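Local atomic coordinates of pectate lyase (Paenibacillus sp. 0602, PDB entry 5GT5), a protein that cleaves polygalacturonate, and probably partly methylated pectins, by beta-elimination within the chain, probably with calcium as cofactor. Residues Tyr7-Phe12 and Gly185-Trp190; Ile126-Glu131 and Gly161-His166; Ser262-His267 and His286-Ile291. The protein carries 1 engineered substitution. One frame throughout, in Å; residues are numbered along the deposited sequence.

Contact 1 of 3, residues Tyr7-Phe12 and Gly185-Trp190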
loop_
_atom_site.group_PDB
_atom_site.type_symbol
_atom_site.label_atom_id
_atom_site.label_comp_id
_atom_site.label_asym_id
_atom_site.label_seq_id
_atom_site.Cartn_x
_atom_site.Cartn_y
_atom_site.Cartn_z
ATOM N N TYR A 7 4.574 -8.773 -21.142
ATOM C CA TYR A 7 5.039 -9.199 -19.826
ATOM C C TYR A 7 5.040 -8.131 -18.734
ATOM O O TYR A 7 5.435 -8.408 -17.610
ATOM C CB TYR A 7 6.441 -9.820 -19.937
ATOM C CG TYR A 7 6.461 -10.982 -20.875
ATOM C CD1 TYR A 7 5.499 -11.945 -20.817
ATOM C CD2 TYR A 7 7.435 -11.100 -21.837
ATOM C CE1 TYR A 7 5.502 -13.000 -21.690
ATOM C CE2 TYR A 7 7.477 -12.168 -22.682
ATOM C CZ TYR A 7 6.514 -13.123 -22.621
ATOM O OH TYR A 7 6.523 -14.191 -23.443
ATOM N N ASN A 8 4.550 -6.954 -19.061
ATOM C CA ASN A 8 4.459 -5.883 -18.070
ATOM C C ASN A 8 3.658 -6.275 -16.840
ATOM O O ASN A 8 2.666 -7.004 -16.941
ATOM C CB ASN A 8 3.782 -4.627 -18.638
ATOM C CG ASN A 8 4.654 -3.865 -19.594
ATOM O OD1 ASN A 8 5.789 -4.255 -19.878
ATOM N ND2 ASN A 8 4.078 -2.826 -20.181
ATOM N N LEU A 9 4.072 -5.743 -15.699
ATOM C CA LEU A 9 3.244 -5.775 -14.497
ATOM C C LEU A 9 1.959 -4.985 -14.745
ATOM O O LEU A 9 2.008 -3.835 -15.197
ATOM C CB LEU A 9 4.023 -5.166 -13.330
ATOM C CG LEU A 9 3.219 -4.834 -12.069
ATOM C CD1 LEU A 9 2.611 -6.099 -11.438
ATOM C CD2 LEU A 9 4.163 -4.177 -11.077
ATOM N N THR A 10 0.816 -5.617 -14.488
ATOM C CA THR A 10 -0.484 -4.941 -14.547
ATOM C C THR A 10 -1.289 -5.276 -13.298
ATOM O O THR A 10 -0.885 -6.100 -12.467
ATOM C CB THR A 10 -1.299 -5.398 -15.753
ATOM O OG1 THR A 10 -1.675 -6.766 -15.543
ATOM C CG2 THR A 10 -0.493 -5.323 -17.037
ATOM N N GLY A 11 -2.428 -4.621 -13.154
ATOM C CA GLY A 11 -3.434 -5.059 -12.184
ATOM C C GLY A 11 -3.217 -4.469 -10.815
ATOM O O GLY A 11 -2.553 -3.420 -10.675
ATOM N N PHE A 12 -3.732 -5.116 -9.773
ATOM C CA PHE A 12 -3.729 -4.486 -8.455
ATOM C C PHE A 12 -2.338 -4.309 -7.864
ATOM O O PHE A 12 -2.146 -3.447 -7.005
ATOM C CB PHE A 12 -4.613 -5.259 -7.471
ATOM C CG PHE A 12 -6.106 -5.101 -7.726
ATOM C CD1 PHE A 12 -6.756 -3.893 -7.501
ATOM C CD2 PHE A 12 -6.868 -6.175 -8.190
ATOM C CE1 PHE A 12 -8.128 -3.746 -7.736
ATOM C CE2 PHE A 12 -8.243 -6.044 -8.411
ATOM C CZ PHE A 12 -8.885 -4.839 -8.168
ATOM N N GLY A 185 -3.429 -5.531 -3.363
ATOM C CA GLY A 185 -2.439 -5.204 -4.374
ATOM C C GLY A 185 -1.702 -6.417 -4.920
ATOM O O GLY A 185 -0.487 -6.362 -5.132
ATOM N N VAL A 186 -2.408 -7.516 -5.158
ATOM C CA VAL A 186 -1.772 -8.743 -5.614
ATOM C C VAL A 186 -2.053 -8.938 -7.104
ATOM O O VAL A 186 -3.191 -8.785 -7.538
ATOM C CB VAL A 186 -2.321 -9.950 -4.836
ATOM C CG1 VAL A 186 -1.651 -11.259 -5.307
ATOM C CG2 VAL A 186 -2.179 -9.726 -3.335
ATOM N N THR A 187 -1.001 -9.243 -7.867
ATOM C CA THR A 187 -1.152 -9.710 -9.239
ATOM C C THR A 187 -0.442 -11.022 -9.386
ATOM O O THR A 187 0.731 -11.144 -9.003
ATOM C CB THR A 187 -0.597 -8.715 -10.274
ATOM O OG1 THR A 187 -1.391 -7.525 -10.237
ATOM C CG2 THR A 187 -0.647 -9.321 -11.699
ATOM N N ILE A 188 -1.151 -12.004 -9.939
ATOM C CA ILE A 188 -0.512 -13.247 -10.327
ATOM C C ILE A 188 -0.638 -13.436 -11.834
ATOM O O ILE A 188 -1.757 -13.518 -12.362
ATOM C CB ILE A 188 -1.118 -14.474 -9.584
ATOM C CG1 ILE A 188 -1.166 -14.259 -8.056
ATOM C CG2 ILE A 188 -0.339 -15.734 -9.951
ATOM C CD1 ILE A 188 -1.736 -15.451 -7.234
ATOM N N SER A 189 0.508 -13.482 -12.538
ATOM C CA SER A 189 0.459 -13.477 -14.000
ATOM C C SER A 189 1.437 -14.445 -14.629
ATOM O O SER A 189 2.448 -14.832 -14.016
ATOM C CB SER A 189 0.673 -12.072 -14.571
ATOM O OG SER A 189 1.943 -11.546 -14.195
ATOM N N TRP A 190 1.110 -14.869 -15.849
ATOM C CA TRP A 190 2.010 -15.676 -16.659
ATOM C C TRP A 190 2.475 -16.926 -15.929
ATOM O O TRP A 190 3.628 -17.337 -16.063
ATOM C CB TRP A 190 3.217 -14.827 -17.162
ATOM C CG TRP A 190 2.777 -13.878 -18.230
ATOM C CD1 TRP A 190 2.548 -12.529 -18.108
ATOM C CD2 TRP A 190 2.453 -14.221 -19.586
ATOM N NE1 TRP A 190 2.110 -12.017 -19.320
ATOM C CE2 TRP A 190 2.063 -13.036 -20.237
ATOM C CE3 TRP A 190 2.512 -15.404 -20.319
ATOM C CZ2 TRP A 190 1.675 -13.017 -21.576
ATOM C CZ3 TRP A 190 2.135 -15.374 -21.663
ATOM C CH2 TRP A 190 1.722 -14.194 -22.266
HETATM O O HOH W 1 1.397 -8.589 -14.970
#
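Phe-12 and Gly-185 bring their CA atoms within 4.3 Å of each other, while the CA atoms of Tyr-7 and Trp-190 stand 7.8 Å apart at the other end, the irregular segment 7-12 running at 154° to segment 185-190. At the close end Gly-185 CA makes a CA-H...O contact with Phe-12 O (3.2 Å), and Phe-12 CB rests against Gly-185 CA and Val-186 O. In the middle, Thr-187 has OG1 anti to its carbonyl carbon (chi1 -66°), which turns the hydroxyl onto the loop: OG1 donates to Thr-10 O at 2.7 Å, in the plane of that carbonyl. A CB on Gly-11 would crowd Thr-187 OG1, and the positive phi there also suits glycine. Next comes a bridging water, which donates to Asn-8 O (2.8 Å) and to Ser-189 OG and accepts from Thr-10 N. At the wide end Tyr-7 and Trp-190 form a T-shaped pair, with the tyrosine edge on the indole face, CE1 above its centre and the planes at 75°; the tyrosine ring and the six-membered ring of the indole have centroids 5.0 Å apart. Trp-190 NE1 is hydrogen-bonded to Asp-6 O, and Tyr-7 OH to Arg-422. An alanine in place of Trp-190 would probably leave the edge of Tyr-7 facing a gap and Asp-6 O without its indole partner. Segment 7-12 thus runs as an N-terminal loop over strand 184-194 of the parallel beta-helix, roughly antiparallel to it; this strand pairs with strand 160-165 through Thr-187 and with strand 262-271 through Val-186, while helix 419-423 packs on Trp-190 through Arg-422 and Leu-423.

Contact 2 of 3, residues Ile126-Glu131 and Gly161-His166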
loop_
_atom_site.group_PDB
_atom_site.type_symbol
_atom_site.label_atom_id
_atom_site.label_comp_id
_atom_site.label_asym_id
_atom_site.label_seq_id
_atom_site.Cartn_x
_atom_site.Cartn_y
_atom_site.Cartn_z
ATOM N N ILE A 126 8.159 -9.063 -5.150
ATOM C CA ILE A 126 8.070 -9.661 -6.484
ATOM C C ILE A 126 8.704 -11.054 -6.397
ATOM O O ILE A 126 9.814 -11.208 -5.854
ATOM C CB ILE A 126 8.798 -8.799 -7.539
ATOM C CG1 ILE A 126 8.106 -7.440 -7.669
ATOM C CG2 ILE A 126 8.933 -9.562 -8.866
ATOM C CD1 ILE A 126 8.749 -6.531 -8.729
ATOM N N ILE A 127 7.990 -12.060 -6.898
ATOM C CA ILE A 127 8.452 -13.458 -6.926
ATOM C C ILE A 127 8.306 -13.954 -8.359
ATOM O O ILE A 127 7.184 -14.030 -8.882
ATOM C CB ILE A 127 7.662 -14.337 -5.966
ATOM C CG1 ILE A 127 7.817 -13.817 -4.534
ATOM C CG2 ILE A 127 8.111 -15.803 -6.113
ATOM C CD1 ILE A 127 6.840 -14.438 -3.526
ATOM N N ARG A 128 9.427 -14.266 -9.024
ATOM C CA ARG A 128 9.355 -14.615 -10.451
ATOM C C ARG A 128 10.237 -15.770 -10.874
ATOM O O ARG A 128 11.361 -15.985 -10.359
ATOM C CB ARG A 128 9.685 -13.393 -11.335
ATOM C CG ARG A 128 8.660 -12.272 -11.186
ATOM C CD ARG A 128 9.079 -11.065 -12.010
ATOM N NE ARG A 128 8.656 -11.160 -13.409
ATOM C CZ ARG A 128 8.992 -10.273 -14.345
ATOM N NH1 ARG A 128 9.835 -9.279 -14.049
ATOM N NH2 ARG A 128 8.496 -10.385 -15.579
ATOM N N ASN A 129 9.735 -16.505 -11.877
ATOM C CA ASN A 129 10.509 -17.570 -12.546
ATOM C C ASN A 129 10.989 -18.667 -11.615
ATOM O O ASN A 129 12.153 -19.130 -11.709
ATOM C CB ASN A 129 11.682 -16.987 -13.351
ATOM C CG ASN A 129 12.054 -17.874 -14.500
ATOM O OD1 ASN A 129 11.187 -18.548 -15.064
ATOM N ND2 ASN A 129 13.316 -17.875 -14.881
ATOM N N LEU A 130 10.105 -19.087 -10.714
ATOM C CA LEU A 130 10.370 -20.197 -9.808
ATOM C C LEU A 130 9.298 -21.253 -9.952
ATOM O O LEU A 130 8.110 -20.937 -10.194
ATOM C CB LEU A 130 10.402 -19.722 -8.373
ATOM C CG LEU A 130 11.573 -18.797 -8.111
ATOM C CD1 LEU A 130 11.307 -18.064 -6.826
ATOM C CD2 LEU A 130 12.833 -19.644 -7.993
ATOM N N GLU A 131 9.704 -22.515 -9.836
ATOM C CA GLU A 131 8.781 -23.644 -9.820
ATOM C C GLU A 131 8.709 -24.195 -8.400
ATOM O O GLU A 131 9.722 -24.300 -7.707
ATOM C CB GLU A 131 9.200 -24.729 -10.816
ATOM C CG GLU A 131 8.280 -25.971 -10.735
ATOM C CD GLU A 131 8.413 -26.894 -11.922
ATOM O OE1 GLU A 131 9.272 -26.679 -12.801
ATOM O OE2 GLU A 131 7.651 -27.883 -11.967
ATOM N N GLY A 161 0.957 -5.155 -2.132
ATOM C CA GLY A 161 1.798 -5.121 -3.321
ATOM C C GLY A 161 2.643 -6.366 -3.463
ATOM O O GLY A 161 3.749 -6.443 -2.945
ATOM N N VAL A 162 2.091 -7.370 -4.131
ATOM C CA VAL A 162 2.760 -8.635 -4.360
ATOM C C VAL A 162 2.525 -9.013 -5.806
ATOM O O VAL A 162 1.374 -9.117 -6.228
ATOM C CB VAL A 162 2.211 -9.750 -3.446
ATOM C CG1 VAL A 162 2.965 -11.060 -3.725
ATOM C CG2 VAL A 162 2.338 -9.370 -1.952
ATOM N N TRP A 163 3.607 -9.253 -6.545
ATOM C CA TRP A 163 3.544 -9.736 -7.905
ATOM C C TRP A 163 4.195 -11.111 -7.948
ATOM O O TRP A 163 5.393 -11.239 -7.694
ATOM C CB TRP A 163 4.296 -8.761 -8.834
ATOM C CG TRP A 163 4.124 -9.041 -10.294
ATOM C CD1 TRP A 163 3.060 -9.682 -10.875
ATOM C CD2 TRP A 163 5.021 -8.677 -11.372
ATOM N NE1 TRP A 163 3.234 -9.723 -12.256
ATOM C CE2 TRP A 163 4.429 -9.140 -12.578
ATOM C CE3 TRP A 163 6.274 -8.043 -11.432
ATOM C CZ2 TRP A 163 5.033 -8.951 -13.834
ATOM C CZ3 TRP A 163 6.857 -7.850 -12.674
ATOM C CH2 TRP A 163 6.252 -8.304 -13.853
ATOM N N ILE A 164 3.413 -12.130 -8.291
ATOM C CA ILE A 164 3.910 -13.473 -8.536
ATOM C C ILE A 164 3.768 -13.711 -10.030
ATOM O O ILE A 164 2.657 -13.618 -10.565
ATOM C CB ILE A 164 3.107 -14.497 -7.751
ATOM C CG1 ILE A 164 3.360 -14.286 -6.248
ATOM C CG2 ILE A 164 3.533 -15.931 -8.153
ATOM C CD1 ILE A 164 2.278 -14.868 -5.333
ATOM N N ASP A 165 4.876 -13.999 -10.725
ATOM C CA ASP A 165 4.816 -13.979 -12.181
ATOM C C ASP A 165 5.786 -14.977 -12.801
ATOM O O ASP A 165 6.890 -15.171 -12.296
ATOM C CB ASP A 165 5.087 -12.544 -12.691
ATOM C CG ASP A 165 5.333 -12.496 -14.172
ATOM O OD1 ASP A 165 6.518 -12.666 -14.562
ATOM O OD2 ASP A 165 4.378 -12.321 -14.965
ATOM N N HIS A 166 5.357 -15.647 -13.871
ATOM C CA HIS A 166 6.193 -16.682 -14.496
ATOM C C HIS A 166 6.653 -17.746 -13.499
ATOM O O HIS A 166 7.789 -18.230 -13.520
ATOM C CB HIS A 166 7.382 -16.057 -15.244
ATOM C CG HIS A 166 7.019 -15.500 -16.587
ATOM N ND1 HIS A 166 6.705 -14.173 -16.784
ATOM C CD2 HIS A 166 6.910 -16.114 -17.789
ATOM C CE1 HIS A 166 6.430 -13.985 -18.071
ATOM N NE2 HIS A 166 6.515 -15.146 -18.693
HETATM O O HOH W 2 5.844 -11.081 -16.977
#
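Asp-165 OD1 accepts three hydrogen bonds: from Arg-128 NE (2.9 Å), from Arg-128 NH2 (3.2 Å) and from His-166 ND1 (2.7 Å). The arginine grips side-on, both nitrogens reaching the one oxygen from above the carboxylate plane, whereas the histidine comes on the syn side, also well out of the carboxylate plane. A bend at chi3 (85°) brings NE round to the carboxylate. The guanidinium lies over the outer part of the Trp-163 indole, Trp-163 CH2 being 3.4 Å from Arg-128 CZ, with the two planes 33° apart. Ile-126 CD1 meets the same indole at its edge. Beneath these side chains the strands run parallel: Ile-127 N donates to Trp-163 O (2.8 Å), Asp-165 N to Ile-127 O (3.0 Å) and Asn-129 N to Asp-165 O. Ile-127 and Ile-164 pair on the other face of the sheet. Asp-165 OD2 takes a water and Ser-189 OG, which also receives Trp-163 NE1; Arg-128 NH1 bonds Tyr-446 OH. With both its oxygens bonded and a guanidinium alongside, the buried Asp-165 is likely to stay ionised, its charge balanced by Arg-128, and the histidine ring is fixed in its rotation.

Contact 3 of 3, residues Ser262-His267 and His286-Ile291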
loop_
_atom_site.group_PDB
_atom_site.type_symbol
_atom_site.label_atom_id
_atom_site.label_comp_id
_atom_site.label_asym_id
_atom_site.label_seq_id
_atom_site.Cartn_x
_atom_site.Cartn_y
_atom_site.Cartn_z
ATOM N N SER A 262 -7.615 -7.515 -2.621
ATOM C CA SER A 262 -7.670 -7.289 -4.057
ATOM C C SER A 262 -6.631 -8.159 -4.744
ATOM O O SER A 262 -5.483 -8.344 -4.255
ATOM C CB SER A 262 -7.519 -5.809 -4.434
ATOM O OG SER A 262 -6.229 -5.284 -4.091
ATOM N N ILE A 263 -7.064 -8.747 -5.858
ATOM C CA ILE A 263 -6.203 -9.630 -6.629
ATOM C C ILE A 263 -6.548 -9.616 -8.120
ATOM O O ILE A 263 -7.722 -9.585 -8.498
ATOM C CB ILE A 263 -6.249 -11.067 -6.049
ATOM C CG1 ILE A 263 -5.198 -11.938 -6.717
ATOM C CG2 ILE A 263 -7.626 -11.738 -6.187
ATOM C CD1 ILE A 263 -4.920 -13.243 -5.940
ATOM N N THR A 264 -5.507 -9.605 -8.948
ATOM C CA THR A 264 -5.619 -9.762 -10.392
ATOM C C THR A 264 -4.936 -11.043 -10.785
ATOM O O THR A 264 -3.779 -11.281 -10.393
ATOM C CB THR A 264 -4.913 -8.610 -11.131
ATOM O OG1 THR A 264 -5.435 -7.364 -10.660
ATOM C CG2 THR A 264 -5.089 -8.719 -12.640
ATOM N N LEU A 265 -5.626 -11.865 -11.586
ATOM C CA LEU A 265 -5.047 -13.084 -12.198
ATOM C C LEU A 265 -5.070 -12.906 -13.715
ATOM O O LEU A 265 -6.126 -12.589 -14.268
ATOM C CB LEU A 265 -5.908 -14.313 -11.863
ATOM C CG LEU A 265 -6.250 -14.515 -10.381
ATOM C CD1 LEU A 265 -7.196 -15.691 -10.218
ATOM C CD2 LEU A 265 -4.979 -14.723 -9.545
ATOM N N HIS A 266 -3.961 -13.111 -14.413
ATOM C CA HIS A 266 -4.025 -12.996 -15.869
ATOM C C HIS A 266 -2.943 -13.770 -16.575
ATOM O O HIS A 266 -1.821 -13.919 -16.052
ATOM C CB HIS A 266 -4.102 -11.530 -16.353
ATOM C CG HIS A 266 -2.812 -10.796 -16.339
ATOM N ND1 HIS A 266 -1.934 -10.816 -17.410
ATOM C CD2 HIS A 266 -2.250 -9.979 -15.412
ATOM C CE1 HIS A 266 -0.890 -10.070 -17.128
ATOM N NE2 HIS A 266 -1.054 -9.543 -15.916
ATOM N N HIS A 267 -3.285 -14.286 -17.764
ATOM C CA HIS A 267 -2.339 -15.101 -18.549
ATOM C C HIS A 267 -1.801 -16.267 -17.719
ATOM O O HIS A 267 -0.635 -16.648 -17.803
ATOM C CB HIS A 267 -1.220 -14.221 -19.168
ATOM C CG HIS A 267 -1.738 -13.279 -20.208
ATOM N ND1 HIS A 267 -2.252 -12.028 -19.904
ATOM C CD2 HIS A 267 -1.918 -13.428 -21.552
ATOM C CE1 HIS A 267 -2.717 -11.461 -20.997
ATOM N NE2 HIS A 267 -2.505 -12.285 -22.021
ATOM N N HIS A 286 -10.138 -9.866 -10.081
ATOM C CA HIS A 286 -10.260 -9.724 -11.528
ATOM C C HIS A 286 -9.368 -10.756 -12.195
ATOM O O HIS A 286 -8.141 -10.750 -11.983
ATOM C CB HIS A 286 -9.855 -8.289 -11.920
ATOM C CG HIS A 286 -9.865 -8.025 -13.399
ATOM N ND1 HIS A 286 -8.931 -7.212 -14.004
ATOM C CD2 HIS A 286 -10.727 -8.406 -14.369
ATOM C CE1 HIS A 286 -9.185 -7.146 -15.302
ATOM N NE2 HIS A 286 -10.254 -7.868 -15.556
ATOM N N ALA A 287 -9.976 -11.641 -12.983
ATOM C CA ALA A 287 -9.238 -12.588 -13.808
ATOM C C ALA A 287 -9.498 -12.258 -15.272
ATOM O O ALA A 287 -10.644 -12.127 -15.707
ATOM C CB ALA A 287 -9.647 -14.002 -13.502
ATOM N N TYR A 288 -8.425 -12.086 -16.025
ATOM C CA TYR A 288 -8.553 -11.915 -17.467
ATOM C C TYR A 288 -7.556 -12.771 -18.209
ATOM O O TYR A 288 -6.442 -13.007 -17.746
ATOM C CB TYR A 288 -8.463 -10.440 -17.887
ATOM C CG TYR A 288 -7.112 -9.724 -17.760
ATOM C CD1 TYR A 288 -6.750 -9.076 -16.573
ATOM C CD2 TYR A 288 -6.223 -9.642 -18.854
ATOM C CE1 TYR A 288 -5.568 -8.355 -16.485
ATOM C CE2 TYR A 288 -5.016 -8.930 -18.763
ATOM C CZ TYR A 288 -4.694 -8.319 -17.568
ATOM O OH TYR A 288 -3.520 -7.612 -17.459
ATOM N N ASN A 289 -7.959 -13.277 -19.377
ATOM C CA ASN A 289 -7.068 -14.104 -20.193
ATOM C C ASN A 289 -6.457 -15.230 -19.375
ATOM O O ASN A 289 -5.249 -15.468 -19.440
ATOM C CB ASN A 289 -5.940 -13.270 -20.824
ATOM C CG ASN A 289 -6.421 -12.297 -21.918
ATOM O OD1 ASN A 289 -5.741 -11.300 -22.170
ATOM N ND2 ASN A 289 -7.542 -12.589 -22.579
ATOM N N ILE A 290 -7.299 -15.923 -18.605
ATOM C CA ILE A 290 -6.844 -17.151 -17.929
ATOM C C ILE A 290 -7.475 -18.360 -18.580
ATOM O O ILE A 290 -8.453 -18.221 -19.328
ATOM C CB ILE A 290 -7.100 -17.155 -16.385
ATOM C CG1 ILE A 290 -8.600 -17.165 -16.039
ATOM C CG2 ILE A 290 -6.362 -15.945 -15.734
ATOM C CD1 ILE A 290 -8.864 -17.576 -14.577
ATOM N N ILE A 291 -6.907 -19.537 -18.319
ATOM C CA ILE A 291 -7.436 -20.814 -18.800
ATOM C C ILE A 291 -7.708 -21.703 -17.604
ATOM O O ILE A 291 -6.819 -21.876 -16.754
ATOM C CB ILE A 291 -6.434 -21.518 -19.713
ATOM C CG1 ILE A 291 -6.178 -20.655 -20.949
ATOM C CG2 ILE A 291 -6.953 -22.898 -20.134
ATOM C CD1 ILE A 291 -5.130 -21.237 -21.862
#
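Ile-263 O takes the first bond from the neighbouring parallel strand, from His-286 N. Thr-264 turns CG2 to Tyr-288 CE1 and leaves OG1 to Tyr-409 and to Phe-12 N. Leu-265 is bonded through both its backbone N and its O: its N donates to His-286 O at 2.8 Å, and its O accepts from Tyr-288 N at 2.9 Å. On the sheet face it shares with Ala-287, Leu-265 CB packs on Ala-287 CB (4.1 Å) and also touches Ile-290 CG2. His-266 lies alongside Tyr-288, both pointing the same way. Its CB sits over the centre of the tyrosine ring, 3.4 Å from the centroid. CG stands between the backbone N and the carbonyl carbon (chi1 78°), and the imidazole is nearly parallel to the phenol (6°) but slid outward, so that the rings barely overlap and Tyr-288 OH lies over the imidazole. Tyr-288 OH is hydrogen-bonded to Thr-10 OG1. His-266 ND1 and His-267 ND1 share a hydrogen bond of 2.8 Å that fixes the two rings edge to edge. At the strand end, His-267 N makes only weak bonds to Tyr-288 O and Asn-289 O, and Asn-289 CB makes a CH-pi contact over one face of the His-267 ring, 3.8 Å from the centroid and offset toward the rim. Asp-414 ties the pair together, taking His-267 NE2 on its carboxylate and giving its N to Asn-289 OD1. Both His-267 and Asn-289 take left-handed backbone conformations, which turn each strand sharply. Such corners in register on successive parallel strands are characteristic of the T2 turns of the pectate lyase beta-helix.

Contacts 2, 1 and 3 follow one another in that order along one side of the parallel beta-helix, with strand 184-194 of contact 1 lying between strand 160-165 of contact 2 and strand 262-271 of contact 3. Contact 1 joins contact 2 through Ser-189 OG and Asp-165 OD2 (2.7 Å), and contact 3 through Thr-10 OG1 and Tyr-288 OH (2.8 Å). Contacts 2 and 3 do not touch; their nearest atoms are about 6 Å apart. Trp-190 stacks on both His-166 and His-267, linking the strand ends. The probable calcium and active sites lie some way off: the Ile-263 side chain is about 8 Å from that of Asp-178, a likely calcium ligand, and that of Leu-265 about 9 Å from the side chain of Arg-276, the probable active-site residue.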